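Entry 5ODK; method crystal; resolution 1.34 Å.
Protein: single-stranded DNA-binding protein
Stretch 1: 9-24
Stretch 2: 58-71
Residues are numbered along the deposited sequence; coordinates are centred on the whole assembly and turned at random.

Stretch 1, residues 9-24: AKKVKNGVLYKSGHIK
Stretch 2, residues 58-71: DTHGAIKKIIDEQI

Packing a helix across a small antiparallel sheet requires periodic apolar residues on one helical face and room on the sheet beneath, and the single-stranded DNA-binding protein of entry 5ODK illustrates both. The strand ending at Val12 and strand 15-18 are joined by a type II turn, Val12 to Gly15; a type I turn, Tyr18 to Gly21, leads on to the strand beginning at Ile23. The helix that starts at Gly61 runs in the same N-to-C sense as strand 15-18, 28° from it, their axes approaching to 8.4 Å, and together the stretches bury 658 Å².

The approach to the helix is polar. Thr59 (chi1 p) offers its carbonyl to the turn: Asn14 ND2 donates to Thr59 O at 2.9 Å, with Asn14 in the m rotamer and its backbone at 60/27. His60 (m, chi2 77°) holds the N-cap position; Asn14 ND2 lies over one face of its ring, and Asn14 CB is 3.5 Å from His60 CD2.

Ala62 presents a small side chain to the strand, with its CB 3.9 Å from Val12 CB. Ile63 (t, p) is the pivot. Its CD1 reaches 3.7 Å from Gly15 CA and 3.9 Å from Ile23 CG2; a CB on Gly15 would lie only 2.4 Å from Ile63 CG1, so glycine gives this isoleucine its space. Water 1 accepts from Ile63 N (2.9 Å) and donates to Lys13 O (2.7 Å), bridging turn and helix.

One turn on, Ile66 (m, t) places CD1 3.9 Å from Val12 CG1 and CG2 4.1 Å from Leu17 CB. Buried Ile67 (m, t) points sideways, yet its CG1 meets Ile23 CG2 at 4.0 Å. Gln70 (m, m, chi3 -51°) combines both chemistries: its CB packs 3.9 Å from Ile23 CD1 and its CD 3.6 Å from Leu17 CD1, while water 2 donates to Gln70 OE1 (2.8 Å) and Gly21 O (2.7 Å).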

# COMPACT_ATOMS: atom_id res chain seq x y z
N ALA A 9 -10.07 -13.43 -5.74
CA ALA A 9 -9.58 -14.35 -6.76
C ALA A 9 -8.63 -15.40 -6.14
O ALA A 9 -8.74 -16.59 -6.45
CB ALA A 9 -8.91 -13.59 -7.88
N LYS A 10 -7.72 -14.98 -5.27
CA LYS A 10 -6.72 -15.87 -4.68
C LYS A 10 -6.33 -15.34 -3.31
O LYS A 10 -5.96 -14.19 -3.20
CB LYS A 10 -5.47 -15.95 -5.58
CG LYS A 10 -4.32 -16.86 -5.11
CD LYS A 10 -4.67 -18.35 -5.16
CE LYS A 10 -3.56 -19.23 -4.59
NZ LYS A 10 -3.90 -20.69 -4.56
N LYS A 11 -6.41 -16.17 -2.28
CA LYS A 11 -5.98 -15.84 -0.92
C LYS A 11 -4.66 -16.58 -0.64
O LYS A 11 -4.52 -17.78 -0.92
CB LYS A 11 -7.12 -16.24 0.05
CG LYS A 11 -6.93 -15.83 1.51
CD LYS A 11 -8.21 -16.11 2.32
CE LYS A 11 -8.07 -15.73 3.80
NZ LYS A 11 -7.77 -14.28 3.94
N VAL A 12 -3.66 -15.86 -0.14
CA VAL A 12 -2.36 -16.44 0.28
C VAL A 12 -2.03 -15.96 1.69
O VAL A 12 -2.75 -15.10 2.21
CB VAL A 12 -1.22 -16.07 -0.68
CG1 VAL A 12 -1.52 -16.59 -2.07
CG2 VAL A 12 -1.00 -14.55 -0.72
N LYS A 13 -0.94 -16.44 2.29
CA LYS A 13 -0.52 -15.94 3.60
C LYS A 13 -0.42 -14.41 3.51
O LYS A 13 0.25 -13.87 2.64
CB LYS A 13 0.81 -16.53 4.06
CG LYS A 13 1.28 -16.01 5.41
CD LYS A 13 2.52 -16.70 5.91
CE LYS A 13 2.85 -16.21 7.31
NZ LYS A 13 3.78 -17.15 7.99
N ASN A 14 -1.11 -13.72 4.40
CA ASN A 14 -0.98 -12.27 4.50
C ASN A 14 -1.35 -11.50 3.24
O ASN A 14 -0.89 -10.37 3.08
CB ASN A 14 0.41 -11.86 4.99
CG ASN A 14 0.64 -12.19 6.45
OD1 ASN A 14 -0.29 -12.07 7.26
ND2 ASN A 14 1.86 -12.56 6.79
N GLY A 15 -2.24 -12.02 2.41
CA GLY A 15 -2.66 -11.28 1.25
C GLY A 15 -3.81 -11.85 0.49
O GLY A 15 -4.12 -13.03 0.59
N VAL A 16 -4.43 -11.00 -0.33
CA VAL A 16 -5.52 -11.42 -1.21
C VAL A 16 -5.41 -10.67 -2.53
O VAL A 16 -5.16 -9.47 -2.56
CB VAL A 16 -6.92 -11.13 -0.61
CG1 VAL A 16 -8.00 -11.74 -1.51
CG2 VAL A 16 -7.05 -11.63 0.81
N LEU A 17 -5.57 -11.41 -3.63
CA LEU A 17 -5.78 -10.83 -4.95
C LEU A 17 -7.25 -10.94 -5.25
O LEU A 17 -7.86 -12.00 -5.06
CB LEU A 17 -4.98 -11.57 -6.01
CG LEU A 17 -5.23 -11.11 -7.43
CD1 LEU A 17 -4.69 -9.70 -7.68
CD2 LEU A 17 -4.57 -12.07 -8.38
N TYR A 18 -7.84 -9.83 -5.69
CA TYR A 18 -9.25 -9.76 -6.04
C TYR A 18 -9.42 -9.84 -7.56
O TYR A 18 -8.51 -9.49 -8.34
CB TYR A 18 -9.89 -8.48 -5.44
CG TYR A 18 -9.82 -8.51 -3.94
CD1 TYR A 18 -10.78 -9.18 -3.20
CD2 TYR A 18 -8.75 -7.94 -3.26
CE1 TYR A 18 -10.72 -9.24 -1.82
CE2 TYR A 18 -8.65 -8.04 -1.88
CZ TYR A 18 -9.66 -8.68 -1.16
OH TYR A 18 -9.56 -8.77 0.21
N LYS A 19 -10.61 -10.23 -7.99
CA LYS A 19 -10.91 -10.37 -9.41
C LYS A 19 -10.74 -9.08 -10.19
O LYS A 19 -10.43 -9.10 -11.36
CB LYS A 19 -12.30 -10.94 -9.63
CG LYS A 19 -12.37 -12.41 -9.24
CD LYS A 19 -13.64 -13.05 -9.73
CE LYS A 19 -13.77 -14.44 -9.13
NZ LYS A 19 -14.91 -15.20 -9.72
N SER A 20 -10.99 -7.95 -9.52
CA SER A 20 -10.89 -6.62 -10.05
C SER A 20 -9.45 -6.06 -10.06
O SER A 20 -9.22 -4.92 -10.46
CB SER A 20 -11.78 -5.73 -9.18
OG SER A 20 -11.42 -5.91 -7.81
N GLY A 21 -8.48 -6.85 -9.60
CA GLY A 21 -7.08 -6.45 -9.57
C GLY A 21 -6.62 -5.79 -8.29
O GLY A 21 -5.44 -5.53 -8.11
N HIS A 22 -7.56 -5.49 -7.38
CA HIS A 22 -7.18 -5.04 -6.06
C HIS A 22 -6.32 -6.06 -5.35
O HIS A 22 -6.45 -7.27 -5.63
CB HIS A 22 -8.43 -4.77 -5.21
CG HIS A 22 -9.27 -3.65 -5.72
ND1 HIS A 22 -10.18 -3.81 -6.73
CD2 HIS A 22 -9.37 -2.35 -5.32
CE1 HIS A 22 -10.81 -2.66 -6.93
NE2 HIS A 22 -10.31 -1.75 -6.11
N ILE A 23 -5.46 -5.57 -4.49
CA ILE A 23 -4.54 -6.39 -3.72
C ILE A 23 -4.66 -5.98 -2.26
O ILE A 23 -4.43 -4.80 -1.93
CB ILE A 23 -3.08 -6.19 -4.20
CG1 ILE A 23 -2.97 -6.42 -5.71
CG2 ILE A 23 -2.14 -7.11 -3.42
CD1 ILE A 23 -1.65 -5.97 -6.28
N LYS A 24 -4.94 -6.93 -1.39
CA LYS A 24 -4.85 -6.71 0.06
C LYS A 24 -3.50 -7.20 0.54
O LYS A 24 -3.13 -8.34 0.26
CB LYS A 24 -5.97 -7.44 0.83
CG LYS A 24 -5.94 -7.19 2.34
CD LYS A 24 -7.10 -7.90 3.02
CE LYS A 24 -7.12 -7.70 4.51
NZ LYS A 24 -8.33 -8.37 5.08
N ASP A 58 9.93 -12.09 5.12
CA ASP A 58 9.89 -13.50 5.51
C ASP A 58 8.49 -14.04 5.64
O ASP A 58 8.33 -15.23 5.54
CB ASP A 58 10.74 -13.77 6.76
CG ASP A 58 10.25 -13.10 8.04
OD1 ASP A 58 9.38 -12.20 8.02
OD2 ASP A 58 10.79 -13.49 9.10
N THR A 59 7.49 -13.19 5.80
CA THR A 59 6.09 -13.62 5.92
C THR A 59 5.17 -13.13 4.80
O THR A 59 3.94 -13.33 4.85
CB THR A 59 5.52 -13.15 7.26
OG1 THR A 59 5.70 -11.73 7.33
CG2 THR A 59 6.22 -13.85 8.40
N HIS A 60 5.74 -12.52 3.77
CA HIS A 60 4.95 -11.96 2.68
C HIS A 60 5.49 -12.32 1.30
O HIS A 60 5.18 -11.62 0.34
CB HIS A 60 4.81 -10.44 2.79
CG HIS A 60 4.04 -9.99 4.00
ND1 HIS A 60 4.59 -9.96 5.26
CD2 HIS A 60 2.79 -9.51 4.12
CE1 HIS A 60 3.69 -9.49 6.12
NE2 HIS A 60 2.58 -9.21 5.45
N GLY A 61 6.19 -13.45 1.19
CA GLY A 61 6.73 -13.82 -0.12
C GLY A 61 5.69 -14.04 -1.20
O GLY A 61 5.84 -13.57 -2.32
N ALA A 62 4.63 -14.78 -0.89
CA ALA A 62 3.61 -15.07 -1.90
C ALA A 62 2.88 -13.84 -2.36
O ALA A 62 2.65 -13.66 -3.55
CB ALA A 62 2.63 -16.11 -1.37
N ILE A 63 2.50 -12.97 -1.43
CA ILE A 63 1.80 -11.77 -1.85
C ILE A 63 2.73 -10.82 -2.60
O ILE A 63 2.30 -10.16 -3.53
CB ILE A 63 1.03 -11.07 -0.68
CG1 ILE A 63 0.03 -10.01 -1.22
CG2 ILE A 63 1.97 -10.52 0.35
CD1 ILE A 63 -1.08 -10.57 -2.07
N LYS A 64 4.02 -10.80 -2.26
CA LYS A 64 4.95 -10.01 -3.06
C LYS A 64 5.03 -10.54 -4.49
O LYS A 64 5.07 -9.76 -5.42
CB LYS A 64 6.32 -9.92 -2.39
CG LYS A 64 7.19 -8.80 -2.99
CD LYS A 64 8.16 -9.38 -3.95
CE LYS A 64 8.96 -8.19 -4.50
NZ LYS A 64 9.89 -8.63 -5.55
N LYS A 65 5.05 -11.87 -4.64
CA LYS A 65 5.06 -12.49 -5.98
C LYS A 65 3.83 -12.07 -6.80
O LYS A 65 3.93 -11.72 -7.98
CB LYS A 65 5.19 -14.01 -5.85
CG LYS A 65 5.21 -14.72 -7.18
CD LYS A 65 5.85 -16.10 -7.07
CE LYS A 65 5.95 -16.67 -8.46
NZ LYS A 65 6.82 -17.86 -8.40
N ILE A 66 2.67 -12.07 -6.14
CA ILE A 66 1.46 -11.64 -6.79
C ILE A 66 1.57 -10.16 -7.18
O ILE A 66 1.16 -9.75 -8.26
CB ILE A 66 0.25 -11.86 -5.84
CG1 ILE A 66 -0.07 -13.37 -5.78
CG2 ILE A 66 -0.96 -11.08 -6.32
CD1 ILE A 66 -1.07 -13.78 -4.72
N ILE A 67 2.09 -9.34 -6.27
CA ILE A 67 2.28 -7.91 -6.58
C ILE A 67 3.15 -7.74 -7.82
O ILE A 67 2.80 -6.95 -8.71
CB ILE A 67 2.87 -7.16 -5.36
CG1 ILE A 67 1.80 -6.98 -4.29
CG2 ILE A 67 3.46 -5.81 -5.77
CD1 ILE A 67 2.35 -6.62 -2.93
N ASP A 68 4.25 -8.50 -7.92
CA ASP A 68 5.10 -8.38 -9.10
C ASP A 68 4.32 -8.74 -10.37
O ASP A 68 4.45 -8.08 -11.41
CB ASP A 68 6.34 -9.24 -8.95
CG ASP A 68 7.36 -8.69 -7.97
OD1 ASP A 68 7.32 -7.50 -7.61
OD2 ASP A 68 8.27 -9.48 -7.61
N GLU A 69 3.53 -9.80 -10.30
CA GLU A 69 2.70 -10.22 -11.43
C GLU A 69 1.69 -9.15 -11.83
O GLU A 69 1.48 -8.86 -12.98
CB GLU A 69 2.00 -11.53 -11.11
CG GLU A 69 2.99 -12.69 -11.03
CD GLU A 69 2.52 -13.93 -10.31
OE1 GLU A 69 1.38 -14.00 -9.85
OE2 GLU A 69 3.34 -14.87 -10.23
N GLN A 70 1.08 -8.52 -10.84
CA GLN A 70 0.09 -7.47 -11.11
C GLN A 70 0.75 -6.22 -11.67
O GLN A 70 0.16 -5.54 -12.50
CB GLN A 70 -0.73 -7.14 -9.86
CG GLN A 70 -1.52 -8.35 -9.39
CD GLN A 70 -2.51 -8.86 -10.42
OE1 GLN A 70 -3.31 -8.12 -10.95
NE2 GLN A 70 -2.38 -10.14 -10.77
N ILE A 71 1.98 -5.92 -11.23
CA ILE A 71 2.75 -4.84 -11.84
C ILE A 71 2.99 -5.10 -13.34
O ILE A 71 2.82 -4.19 -14.16
CB ILE A 71 4.06 -4.62 -11.07
CG1 ILE A 71 3.75 -3.91 -9.76
CG2 ILE A 71 5.10 -3.84 -11.89
CD1 ILE A 71 4.93 -3.86 -8.82
O HOH W 1 2.58 -13.81 1.35
O HOH W 2 -3.73 -5.49 -10.25